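HTPA Reductase (Selaginella moellendorffii, PDB 5U5N) probably catalyses the NAD(P)H-dependent reduction of 4-hydroxytetrahydrodipicolinate to tetrahydrodipicolinate in the diaminopimelate route to lysine. Local coordinates at residues K131-F136 with F233-C238. Residues are numbered along the deposited sequence; the frame is centred on the assembly and turned at random.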
loop_
_atom_site.group_PDB
_atom_site.type_symbol
_atom_site.label_atom_id
_atom_site.label_comp_id
_atom_site.label_asym_id
_atom_site.label_seq_id
_atom_site.Cartn_x
_atom_site.Cartn_y
_atom_site.Cartn_z
ATOM N N LYS A 131 -10.045 9.271 6.167
ATOM C CA LYS A 131 -10.238 8.357 5.039
ATOM C C LYS A 131 -8.946 7.868 4.398
ATOM O O LYS A 131 -8.921 6.761 3.893
ATOM C CB LYS A 131 -11.181 8.909 3.958
ATOM C CG LYS A 131 -10.555 9.830 2.942
ATOM C CD LYS A 131 -11.549 10.188 1.861
ATOM C CE LYS A 131 -10.794 10.840 0.705
ATOM N NZ LYS A 131 -11.708 11.243 -0.378
ATOM N N GLN A 132 -7.894 8.676 4.418
ATOM C CA GLN A 132 -6.619 8.249 3.798
ATOM C C GLN A 132 -5.981 7.143 4.619
ATOM O O GLN A 132 -5.333 6.228 4.057
ATOM C CB GLN A 132 -5.657 9.429 3.624
ATOM C CG GLN A 132 -6.090 10.415 2.538
ATOM C CD GLN A 132 -7.259 11.323 2.956
ATOM O OE1 GLN A 132 -7.606 11.394 4.148
ATOM N NE2 GLN A 132 -7.854 12.025 1.974
ATOM N N VAL A 133 -6.125 7.237 5.936
ATOM C CA VAL A 133 -5.680 6.166 6.827
ATOM C C VAL A 133 -6.534 4.904 6.594
ATOM O O VAL A 133 -5.971 3.782 6.507
ATOM C CB VAL A 133 -5.632 6.603 8.310
ATOM C CG1 VAL A 133 -5.308 5.418 9.206
ATOM C CG2 VAL A 133 -4.564 7.674 8.520
ATOM N N VAL A 134 -7.849 5.067 6.421
ATOM C CA VAL A 134 -8.720 3.923 6.137
ATOM C C VAL A 134 -8.290 3.215 4.822
ATOM O O VAL A 134 -8.307 1.970 4.754
ATOM C CB VAL A 134 -10.207 4.324 6.037
ATOM C CG1 VAL A 134 -11.071 3.174 5.523
ATOM C CG2 VAL A 134 -10.717 4.809 7.386
ATOM N N ALA A 135 -7.957 4.001 3.794
ATOM C CA ALA A 135 -7.557 3.433 2.493
ATOM C C ALA A 135 -6.289 2.598 2.580
ATOM O O ALA A 135 -6.202 1.533 1.917
ATOM C CB ALA A 135 -7.378 4.531 1.441
ATOM N N PHE A 136 -5.311 3.094 3.344
ATOM C CA PHE A 136 -4.046 2.394 3.553
ATOM C C PHE A 136 -4.261 1.082 4.289
ATOM O O PHE A 136 -3.715 0.046 3.899
ATOM C CB PHE A 136 -3.060 3.249 4.358
ATOM C CG PHE A 136 -1.882 2.483 4.860
ATOM C CD1 PHE A 136 -0.970 1.946 3.925
ATOM C CD2 PHE A 136 -1.667 2.266 6.226
ATOM C CE1 PHE A 136 0.134 1.211 4.345
ATOM C CE2 PHE A 136 -0.540 1.546 6.650
ATOM C CZ PHE A 136 0.353 1.005 5.703
ATOM N N PHE A 233 6.812 1.813 6.359
ATOM C CA PHE A 233 5.577 2.505 6.067
ATOM C C PHE A 233 5.223 3.370 7.272
ATOM O O PHE A 233 5.292 2.897 8.410
ATOM C CB PHE A 233 4.402 1.570 5.789
ATOM C CG PHE A 233 4.696 0.482 4.838
ATOM C CD1 PHE A 233 5.188 0.739 3.573
ATOM C CD2 PHE A 233 4.466 -0.827 5.198
ATOM C CE1 PHE A 233 5.504 -0.297 2.714
ATOM C CE2 PHE A 233 4.785 -1.866 4.350
ATOM C CZ PHE A 233 5.296 -1.609 3.105
ATOM N N LYS A 234 4.880 4.630 6.999
ATOM C CA LYS A 234 4.443 5.580 7.995
ATOM C C LYS A 234 3.135 6.233 7.603
ATOM O O LYS A 234 2.941 6.580 6.424
ATOM C CB LYS A 234 5.430 6.719 8.147
ATOM C CG LYS A 234 6.704 6.354 8.827
ATOM C CD LYS A 234 7.568 7.581 9.033
ATOM C CE LYS A 234 8.833 7.147 9.738
ATOM N NZ LYS A 234 9.846 8.239 9.678
ATOM N N HIS A 235 2.289 6.456 8.604
ATOM C CA HIS A 235 1.162 7.346 8.467
ATOM C C HIS A 235 1.032 8.164 9.753
ATOM O O HIS A 235 0.924 7.612 10.834
ATOM C CB HIS A 235 -0.103 6.609 8.023
ATOM C CG HIS A 235 -0.539 5.494 8.923
ATOM N ND1 HIS A 235 -1.412 5.685 9.967
ATOM C CD2 HIS A 235 -0.320 4.158 8.855
ATOM C CE1 HIS A 235 -1.642 4.528 10.564
ATOM N NE2 HIS A 235 -0.992 3.578 9.904
ATOM N N ASN A 236 1.175 9.480 9.598
ATOM C CA ASN A 236 1.343 10.430 10.671
ATOM C C ASN A 236 0.254 11.495 10.557
ATOM O O ASN A 236 0.192 12.191 9.543
ATOM C CB ASN A 236 2.713 11.091 10.560
ATOM C CG ASN A 236 3.851 10.155 10.886
ATOM O OD1 ASN A 236 3.661 9.026 11.377
ATOM N ND2 ASN A 236 5.055 10.639 10.653
ATOM N N VAL A 237 -0.593 11.612 11.592
ATOM C CA VAL A 237 -1.656 12.591 11.643
ATOM C C VAL A 237 -1.429 13.573 12.786
ATOM O O VAL A 237 -1.162 13.137 13.912
ATOM C CB VAL A 237 -3.016 11.911 11.862
ATOM C CG1 VAL A 237 -4.128 12.943 12.139
ATOM C CG2 VAL A 237 -3.358 11.089 10.628
ATOM N N CYS A 238 -1.536 14.873 12.481
ATOM C CA CYS A 238 -1.398 15.931 13.437
ATOM C C CYS A 238 -2.791 16.575 13.586
ATOM O O CYS A 238 -3.358 17.026 12.589
ATOM C CB CYS A 238 -0.399 16.994 12.960
ATOM S SG CYS A 238 1.364 16.561 13.047
#
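Phe-136 overlaps the imidazole of His-235 through CD2 and CE2, CE2 standing 3.4 Å from CD2 of the histidine. The contact is helix-on-sheet packing in the C-terminal domain of a DapB-family reductase, helix 131-146 against strand 229-238: the axes of 131-136 and 233-238 approach to 10.0 Å and run nearly antiparallel (162°). The two side chains cross at about a right angle and their rings meet obliquely, with centroids 5.3 Å apart and planes inclined at 56°. CG of His-235 sits between its own backbone N and carbonyl carbon (chi1 58°), and the ring it carries has CD2 against Phe-136 and ND1 and CE1 against Val-133, one helical turn earlier. Both methyls of Val-133 reach ND1, and CG1 also CE1, at 4.0 Å. A hydrogen bond to Tyr-220 OH satisfies NE2 of the buried imidazole, and a stack on His-218 ties the ring to strand 215-223. Residues 233-236 also pair antiparallel with a strand of the second subunit, continuing the sheet across the dimer interface. Apolar contacts flank the histidine along the strand, at Phe-233 and at Val-237: CZ of Phe-136 approaches CB of Phe-233 at 4.1 Å, and CG2 of Val-133 lies 4.2 Å from CG2 of Val-237.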